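PDB 2WPX: ORF14 from Streptomyces clavuligerus, which binds acetyl coenzyme A and probably acts as an acyltransferase of the tandem GNAT type in the clavulanic acid biosynthesis pathway. Local coordinates for residues Arg231-Asp243 / Leu284-Glu296. Residues are numbered along the deposited sequence; the frame is centred on the assembly and turned at random.
Sequences RGRRAYHTGAVHD and LKLANLEYVLRHE
Strand 234-242 and helix 284-295 pack face to face, their axes 7.7 Å apart at closest approach and running in roughly opposite senses at 146°, with T238 and N288 at the tightest backbone pairing. This is the helix-on-sheet layering of a GNAT domain, here in the second acetyltransferase unit of the chain and away from the annotated acetyl-CoA site. Strand alternation turns R234, Y236, T238 and A240 toward the helix, whereas H237 points away and stacks on W185 of the adjoining strand 180-185. Y236 covers the most ground. V292, short and beta-branched, sets CG2 3.7 Å from Y236 CB, at the base of the large ring. The CD2 edge of that ring is directed at one face of Y291 in a T-shaped pair, planes at 81°, and lies 3.8 Å from Y291 CE2. Y291, with CG anti to its backbone N, swings its ring toward the strand to receive this edge, while H295 completes the aromatic cluster, meeting Y236 obliquely. Toward the other end of the strand, small residues let the helix settle close. T238 OG1 lies 3.4 Å from N288 CB, and the threonine methyl, CG2, anti to its own backbone N, comes to 3.5 Å from L284 CD2. That same leucine branch also meets the small A240 CB, an apolar contact. At E296 one carboxylate serves two partners. R234 NH2 forms a salt bridge with E296 OE1 at 3.0 Å, an N-H...O angle of 161° showing a fairly straight bond; the additional bonds from R234 to OE2 are weak. The buried tyrosine hydroxyl also finds its acceptor here: Y236 OH donates to E296 OE2 at 2.7 Å, approaching from above the carboxylate plane.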
ATOM      1  N   ARG A 231      -2.947   5.872 -12.519  1.00 11.11           N
ATOM      2  CA  ARG A 231      -1.949   4.848 -12.392  1.00 13.44           C
ATOM      3  C   ARG A 231      -2.357   3.538 -13.112  1.00 12.86           C
ATOM      4  O   ARG A 231      -1.645   2.583 -13.062  1.00 14.33           O
ATOM      5  CB  ARG A 231      -1.607   4.650 -10.905  1.00 13.88           C
ATOM      6  CG  ARG A 231      -0.761   5.857 -10.428  1.00 16.26           C
ATOM      7  CD  ARG A 231      -0.612   5.943  -8.899  1.00 15.29           C
ATOM      8  NE  ARG A 231      -0.035   4.738  -8.375  1.00 20.18           N
ATOM      9  CZ  ARG A 231       0.375   4.610  -7.115  1.00 23.36           C
ATOM     10  NH1 ARG A 231       0.320   5.667  -6.296  1.00 21.99           N
ATOM     11  NH2 ARG A 231       0.875   3.455  -6.696  1.00 19.21           N
ATOM     12  N   GLY A 232      -3.468   3.539 -13.826  1.00 12.47           N
ATOM     13  CA  GLY A 232      -3.893   2.361 -14.591  1.00 14.79           C
ATOM     14  C   GLY A 232      -4.436   1.238 -13.707  1.00 15.49           C
ATOM     15  O   GLY A 232      -4.509   0.082 -14.138  1.00 15.16           O
ATOM     16  N   ARG A 233      -4.749   1.579 -12.449  1.00 14.71           N
ATOM     17  CA  ARG A 233      -5.306   0.624 -11.505  1.00 15.43           C
ATOM     18  C   ARG A 233      -6.828   0.556 -11.638  1.00 15.32           C
ATOM     19  O   ARG A 233      -7.506   1.586 -11.731  1.00 13.92           O
ATOM     20  CB  ARG A 233      -4.953   1.023 -10.063  1.00 14.84           C
ATOM     21  CG  ARG A 233      -3.526   0.695  -9.717  1.00 15.76           C
ATOM     22  CD  ARG A 233      -3.145   1.228  -8.392  1.00 14.57           C
ATOM     23  NE  ARG A 233      -1.791   0.798  -8.048  1.00 15.82           N
ATOM     24  CZ  ARG A 233      -1.554  -0.318  -7.366  1.00 18.03           C
ATOM     25  NH1 ARG A 233      -2.570  -1.090  -6.991  1.00 16.13           N
ATOM     26  NH2 ARG A 233      -0.326  -0.668  -7.067  1.00 14.78           N
ATOM     27  N   ARG A 234      -7.335  -0.665 -11.573  1.00 14.98           N
ATOM     28  CA  ARG A 234      -8.732  -0.983 -11.651  1.00 16.16           C
ATOM     29  C   ARG A 234      -9.162  -1.504 -10.263  1.00 16.63           C
ATOM     30  O   ARG A 234      -8.369  -2.164  -9.579  1.00 17.32           O
ATOM     31  CB  ARG A 234      -8.777  -2.205 -12.554  1.00 18.32           C
ATOM     32  CG  ARG A 234      -9.803  -2.280 -13.503  1.00 19.10           C
ATOM     33  CD  ARG A 234      -9.222  -2.875 -14.788  1.00 23.27           C
ATOM     34  NE  ARG A 234      -8.676  -4.238 -14.835  1.00 25.76           N
ATOM     35  CZ  ARG A 234      -7.477  -4.542 -15.388  1.00 26.94           C
ATOM     36  NH1 ARG A 234      -6.654  -3.579 -15.825  1.00 23.10           N
ATOM     37  NH2 ARG A 234      -7.067  -5.794 -15.499  1.00 20.99           N
ATOM     38  N   ALA A 235     -10.432  -1.340  -9.874  1.00 15.83           N
ATOM     39  CA  ALA A 235     -10.828  -1.835  -8.551  1.00 15.30           C
ATOM     40  C   ALA A 235     -12.149  -2.597  -8.567  1.00 15.38           C
ATOM     41  O   ALA A 235     -12.934  -2.470  -9.510  1.00 16.21           O
ATOM     42  CB  ALA A 235     -10.849  -0.687  -7.525  1.00 14.02           C
ATOM     43  N   TYR A 236     -12.363  -3.429  -7.547  1.00 14.37           N
ATOM     44  CA  TYR A 236     -13.566  -4.264  -7.497  1.00 15.68           C
ATOM     45  C   TYR A 236     -14.158  -4.188  -6.087  1.00 15.39           C
ATOM     46  O   TYR A 236     -13.433  -4.412  -5.088  1.00 15.20           O
ATOM     47  CB  TYR A 236     -13.255  -5.721  -7.870  1.00 16.84           C
ATOM     48  CG  TYR A 236     -12.831  -5.934  -9.289  1.00 18.82           C
ATOM     49  CD1 TYR A 236     -11.481  -5.736  -9.690  1.00 20.02           C
ATOM     50  CD2 TYR A 236     -13.749  -6.333 -10.253  1.00 20.23           C
ATOM     51  CE1 TYR A 236     -11.085  -5.938 -10.992  1.00 17.77           C
ATOM     52  CE2 TYR A 236     -13.339  -6.534 -11.570  1.00 17.64           C
ATOM     53  CZ  TYR A 236     -12.025  -6.322 -11.912  1.00 17.42           C
ATOM     54  OH  TYR A 236     -11.624  -6.525 -13.173  1.00 20.14           O
ATOM     55  N   HIS A 237     -15.446  -3.840  -5.993  1.00 14.28           N
ATOM     56  CA  HIS A 237     -16.092  -3.619  -4.690  1.00 13.73           C
ATOM     57  C   HIS A 237     -17.334  -4.487  -4.488  1.00 13.95           C
ATOM     58  O   HIS A 237     -18.110  -4.678  -5.404  1.00 13.78           O
ATOM     59  CB  HIS A 237     -16.502  -2.167  -4.520  1.00 12.48           C
ATOM     60  CG  HIS A 237     -15.369  -1.210  -4.667  1.00 15.60           C
ATOM     61  ND1 HIS A 237     -14.947  -0.745  -5.896  1.00 19.47           N
ATOM     62  CD2 HIS A 237     -14.548  -0.643  -3.746  1.00 16.45           C
ATOM     63  CE1 HIS A 237     -13.933   0.086  -5.723  1.00 17.40           C
ATOM     64  NE2 HIS A 237     -13.682   0.178  -4.426  1.00 18.73           N
ATOM     65  N   THR A 238     -17.460  -5.043  -3.292  1.00 13.15           N
ATOM     66  CA  THR A 238     -18.682  -5.667  -2.824  1.00 12.76           C
ATOM     67  C   THR A 238     -19.073  -5.002  -1.506  1.00 12.03           C
ATOM     68  O   THR A 238     -18.234  -4.729  -0.656  1.00 11.25           O
ATOM     69  CB  THR A 238     -18.482  -7.150  -2.580  1.00 13.73           C
ATOM     70  OG1 THR A 238     -18.085  -7.766  -3.815  1.00 15.30           O
ATOM     71  CG2 THR A 238     -19.806  -7.795  -2.037  1.00 13.11           C
ATOM     72  N   GLY A 239     -20.346  -4.684  -1.376  1.00 12.44           N
ATOM     73  CA  GLY A 239     -20.874  -4.054  -0.176  1.00 11.83           C
ATOM     74  C   GLY A 239     -22.068  -4.813   0.378  1.00 12.50           C
ATOM     75  O   GLY A 239     -22.762  -5.538  -0.332  1.00 12.80           O
ATOM     76  N   ALA A 240     -22.278  -4.704   1.685  1.00 12.83           N
ATOM     77  CA  ALA A 240     -23.430  -5.365   2.250  1.00 14.12           C
ATOM     78  C   ALA A 240     -24.361  -4.294   2.757  1.00 14.04           C
ATOM     79  O   ALA A 240     -23.937  -3.420   3.515  1.00 13.11           O
ATOM     80  CB  ALA A 240     -23.032  -6.279   3.367  1.00 14.07           C
ATOM     81  N   VAL A 241     -25.618  -4.352   2.326  1.00 14.86           N
ATOM     82  CA  VAL A 241     -26.576  -3.361   2.798  1.00 16.59           C
ATOM     83  C   VAL A 241     -27.531  -3.970   3.784  1.00 17.05           C
ATOM     84  O   VAL A 241     -28.020  -5.057   3.552  1.00 18.66           O
ATOM     85  CB  VAL A 241     -27.381  -2.685   1.650  1.00 17.59           C
ATOM     86  CG1 VAL A 241     -28.431  -1.746   2.253  1.00 17.49           C
ATOM     87  CG2 VAL A 241     -26.441  -1.893   0.725  1.00 15.58           C
ATOM     88  N   HIS A 242     -27.810  -3.268   4.870  1.00 17.45           N
ATOM     89  CA  HIS A 242     -28.854  -3.692   5.805  1.00 18.19           C
ATOM     90  C   HIS A 242     -30.223  -3.146   5.406  1.00 20.24           C
ATOM     91  O   HIS A 242     -30.510  -1.965   5.627  1.00 20.75           O
ATOM     92  CB  HIS A 242     -28.478  -3.338   7.248  1.00 17.11           C
ATOM     93  CG  HIS A 242     -29.471  -3.820   8.280  1.00 21.98           C
ATOM     94  ND1 HIS A 242     -30.273  -2.960   9.011  1.00 21.04           N
ATOM     95  CD2 HIS A 242     -29.775  -5.076   8.717  1.00 19.77           C
ATOM     96  CE1 HIS A 242     -31.024  -3.665   9.850  1.00 20.43           C
ATOM     97  NE2 HIS A 242     -30.761  -4.948   9.671  1.00 17.70           N
ATOM     98  N   ASP A 243     -31.094  -4.011   4.847  1.00 21.83           N
ATOM     99  CA  ASP A 243     -32.347  -3.524   4.224  1.00 23.56           C
ATOM    100  C   ASP A 243     -33.208  -2.650   5.148  1.00 24.57           C
ATOM    101  O   ASP A 243     -33.770  -1.641   4.712  1.00 26.42           O
ATOM    102  CB  ASP A 243     -33.205  -4.645   3.612  1.00 23.95           C
ATOM    103  CG  ASP A 243     -32.393  -5.618   2.695  1.00 27.00           C
ATOM    104  OD1 ASP A 243     -32.825  -6.793   2.600  1.00 31.66           O
ATOM    105  OD2 ASP A 243     -31.372  -5.253   2.056  1.00 23.01           O
ATOM    106  N   LEU A 284     -18.241 -10.992   2.514  1.00 15.74           N
ATOM    107  CA  LEU A 284     -17.715  -9.935   1.687  1.00 14.81           C
ATOM    108  C   LEU A 284     -16.399 -10.327   0.925  1.00 14.88           C
ATOM    109  O   LEU A 284     -16.308 -10.140  -0.279  1.00 14.57           O
ATOM    110  CB  LEU A 284     -17.570  -8.651   2.522  1.00 14.31           C
ATOM    111  CG  LEU A 284     -18.890  -7.911   2.777  1.00 15.64           C
ATOM    112  CD1 LEU A 284     -18.639  -6.698   3.649  1.00 15.91           C
ATOM    113  CD2 LEU A 284     -19.619  -7.468   1.475  1.00 12.39           C
ATOM    114  N   LYS A 285     -15.408 -10.897   1.597  1.00 15.95           N
ATOM    115  CA  LYS A 285     -14.164 -11.246   0.880  1.00 16.87           C
ATOM    116  C   LYS A 285     -14.366 -12.296  -0.179  1.00 16.39           C
ATOM    117  O   LYS A 285     -13.782 -12.199  -1.272  1.00 15.55           O
ATOM    118  CB  LYS A 285     -13.041 -11.688   1.816  1.00 18.14           C
ATOM    119  CG  LYS A 285     -12.546 -10.600   2.687  1.00 18.81           C
ATOM    120  CD  LYS A 285     -11.639 -11.233   3.706  1.00 24.05           C
ATOM    121  CE  LYS A 285     -10.462 -10.329   4.023  1.00 26.55           C
ATOM    122  NZ  LYS A 285     -10.973  -9.436   5.043  1.00 26.31           N
ATOM    123  N   LEU A 286     -15.211 -13.289   0.132  1.00 17.35           N
ATOM    124  CA  LEU A 286     -15.438 -14.379  -0.796  1.00 17.56           C
ATOM    125  C   LEU A 286     -16.286 -13.915  -1.950  1.00 17.19           C
ATOM    126  O   LEU A 286     -15.986 -14.264  -3.095  1.00 17.92           O
ATOM    127  CB  LEU A 286     -16.078 -15.569  -0.123  1.00 19.26           C
ATOM    128  CG  LEU A 286     -15.072 -16.378   0.673  1.00 19.08           C
ATOM    129  CD1 LEU A 286     -15.895 -17.309   1.511  1.00 18.44           C
ATOM    130  CD2 LEU A 286     -14.148 -17.172  -0.246  1.00 13.04           C
ATOM    131  N   ALA A 287     -17.328 -13.125  -1.683  1.00 15.97           N
ATOM    132  CA  ALA A 287     -18.130 -12.607  -2.801  1.00 15.82           C
ATOM    133  C   ALA A 287     -17.284 -11.671  -3.666  1.00 14.91           C
ATOM    134  O   ALA A 287     -17.356 -11.744  -4.884  1.00 15.61           O
ATOM    135  CB  ALA A 287     -19.436 -11.852  -2.286  1.00 14.97           C
ATOM    136  N   ASN A 288     -16.500 -10.781  -3.049  1.00 14.46           N
ATOM    137  CA  ASN A 288     -15.634  -9.886  -3.849  1.00 15.36           C
ATOM    138  C   ASN A 288     -14.544 -10.631  -4.635  1.00 15.70           C
ATOM    139  O   ASN A 288     -14.205 -10.234  -5.738  1.00 16.25           O
ATOM    140  CB  ASN A 288     -14.973  -8.812  -2.993  1.00 14.84           C
ATOM    141  CG  ASN A 288     -14.746  -7.495  -3.768  1.00 16.65           C
ATOM    142  OD1 ASN A 288     -13.710  -6.830  -3.594  1.00 20.26           O
ATOM    143  ND2 ASN A 288     -15.716  -7.115  -4.617  1.00 10.39           N
ATOM    144  N   LEU A 289     -13.981 -11.687  -4.057  1.00 15.43           N
ATOM    145  CA  LEU A 289     -12.990 -12.456  -4.786  1.00 16.17           C
ATOM    146  C   LEU A 289     -13.650 -13.106  -6.007  1.00 16.34           C
ATOM    147  O   LEU A 289     -13.120 -13.103  -7.103  1.00 17.07           O
ATOM    148  CB  LEU A 289     -12.312 -13.494  -3.900  1.00 16.89           C
ATOM    149  CG  LEU A 289     -11.175 -14.322  -4.564  1.00 18.84           C
ATOM    150  CD1 LEU A 289     -10.034 -13.433  -4.901  1.00 17.92           C
ATOM    151  CD2 LEU A 289     -10.679 -15.509  -3.715  1.00 15.53           C
ATOM    152  N   GLU A 290     -14.841 -13.628  -5.838  1.00 16.24           N
ATOM    153  CA  GLU A 290     -15.442 -14.289  -6.946  1.00 16.40           C
ATOM    154  C   GLU A 290     -15.681 -13.279  -8.061  1.00 16.31           C
ATOM    155  O   GLU A 290     -15.600 -13.613  -9.258  1.00 17.11           O
ATOM    156  CB  GLU A 290     -16.752 -14.906  -6.512  1.00 16.46           C
ATOM    157  CG  GLU A 290     -17.427 -15.712  -7.587  1.00 14.67           C
ATOM    158  CD  GLU A 290     -18.846 -16.096  -7.151  1.00 15.35           C
ATOM    159  OE1 GLU A 290     -19.628 -15.233  -6.717  1.00 10.71           O
ATOM    160  OE2 GLU A 290     -19.172 -17.275  -7.207  1.00 17.31           O
ATOM    161  N   TYR A 291     -16.035 -12.065  -7.648  1.00 14.63           N
ATOM    162  CA  TYR A 291     -16.351 -10.997  -8.535  1.00 13.47           C
ATOM    163  C   TYR A 291     -15.056 -10.585  -9.308  1.00 12.93           C
ATOM    164  O   TYR A 291     -15.069 -10.478 -10.523  1.00 14.39           O
ATOM    165  CB  TYR A 291     -17.000  -9.873  -7.728  1.00 12.86           C
ATOM    166  CG  TYR A 291     -17.198  -8.594  -8.493  1.00 17.11           C
ATOM    167  CD1 TYR A 291     -17.580  -8.597  -9.824  1.00 19.62           C
ATOM    168  CD2 TYR A 291     -16.980  -7.375  -7.895  1.00 18.25           C
ATOM    169  CE1 TYR A 291     -17.774  -7.385 -10.521  1.00 23.15           C
ATOM    170  CE2 TYR A 291     -17.168  -6.207  -8.563  1.00 19.23           C
ATOM    171  CZ  TYR A 291     -17.558  -6.207  -9.859  1.00 22.21           C
ATOM    172  OH  TYR A 291     -17.722  -5.006 -10.490  1.00 24.59           O
ATOM    173  N   VAL A 292     -13.934 -10.463  -8.632  1.00 12.35           N
ATOM    174  CA  VAL A 292     -12.604 -10.327  -9.307  1.00 12.88           C
ATOM    175  C   VAL A 292     -12.267 -11.430 -10.334  1.00 13.91           C
ATOM    176  O   VAL A 292     -11.982 -11.142 -11.515  1.00 14.97           O
ATOM    177  CB  VAL A 292     -11.478 -10.227  -8.262  1.00 12.25           C
ATOM    178  CG1 VAL A 292     -10.070 -10.231  -8.895  1.00 12.85           C
ATOM    179  CG2 VAL A 292     -11.702  -9.007  -7.455  1.00 11.74           C
ATOM    180  N   LEU A 293     -12.320 -12.682  -9.903  1.00 14.84           N
ATOM    181  CA  LEU A 293     -11.875 -13.824 -10.727  1.00 17.10           C
ATOM    182  C   LEU A 293     -12.718 -13.983 -11.983  1.00 17.84           C
ATOM    183  O   LEU A 293     -12.254 -14.539 -12.974  1.00 19.95           O
ATOM    184  CB  LEU A 293     -11.947 -15.127  -9.918  1.00 16.46           C
ATOM    185  CG  LEU A 293     -10.676 -15.546  -9.196  1.00 18.66           C
ATOM    186  CD1 LEU A 293      -9.882 -14.353  -8.867  1.00 17.97           C
ATOM    187  CD2 LEU A 293     -10.870 -16.463  -7.967  1.00 15.86           C
ATOM    188  N   ARG A 294     -13.962 -13.532 -11.966  1.00 29.32           N
ATOM    189  CA  ARG A 294     -14.727 -13.716 -13.162  1.00 31.61           C
ATOM    190  C   ARG A 294     -14.417 -12.613 -14.172  1.00 29.11           C
ATOM    191  O   ARG A 294     -14.746 -12.734 -15.335  1.00 30.56           O
ATOM    192  CB  ARG A 294     -16.230 -13.933 -12.881  1.00 34.91           C
ATOM    193  CG  ARG A 294     -17.021 -12.691 -12.563  1.00 37.03           C
ATOM    194  CD  ARG A 294     -18.505 -12.803 -13.042  1.00 46.01           C
ATOM    195  NE  ARG A 294     -19.212 -13.888 -12.372  1.00 53.32           N
ATOM    196  CZ  ARG A 294     -19.348 -13.979 -11.052  1.00 56.16           C
ATOM    197  NH1 ARG A 294     -18.820 -13.048 -10.253  1.00 54.93           N
ATOM    198  NH2 ARG A 294     -20.003 -15.009 -10.534  1.00 61.24           N
ATOM    199  N   HIS A 295     -13.716 -11.576 -13.734  1.00 25.65           N
ATOM    200  CA  HIS A 295     -13.221 -10.536 -14.642  1.00 25.52           C
ATOM    201  C   HIS A 295     -11.677 -10.575 -14.889  1.00 25.44           C
ATOM    202  O   HIS A 295     -11.173  -9.999 -15.844  1.00 26.13           O
ATOM    203  CB  HIS A 295     -13.650  -9.182 -14.095  1.00 24.02           C
ATOM    204  CG  HIS A 295     -15.134  -9.018 -14.072  1.00 27.69           C
ATOM    205  ND1 HIS A 295     -15.841  -8.537 -15.157  1.00 29.53           N
ATOM    206  CD2 HIS A 295     -16.051  -9.310 -13.117  1.00 25.97           C
ATOM    207  CE1 HIS A 295     -17.131  -8.530 -14.861  1.00 32.13           C
ATOM    208  NE2 HIS A 295     -17.283  -8.990 -13.630  1.00 29.18           N
ATOM    209  N   GLU A 296     -10.957 -11.243 -13.986  1.00 24.70           N
ATOM    210  CA  GLU A 296      -9.519 -11.346 -13.992  1.00 24.36           C
ATOM    211  C   GLU A 296      -9.230 -12.837 -13.753  1.00 25.78           C
ATOM    212  O   GLU A 296      -8.753 -13.220 -12.695  1.00 24.89           O
ATOM    213  CB  GLU A 296      -8.978 -10.522 -12.823  1.00 23.60           C
ATOM    214  CG  GLU A 296      -8.011  -9.359 -13.137  1.00 26.56           C
ATOM    215  CD  GLU A 296      -8.635  -8.233 -13.887  1.00 28.65           C
ATOM    216  OE1 GLU A 296      -8.688  -8.341 -15.100  1.00 40.40           O
ATOM    217  OE2 GLU A 296      -9.045  -7.219 -13.325  1.00 30.98           O
TER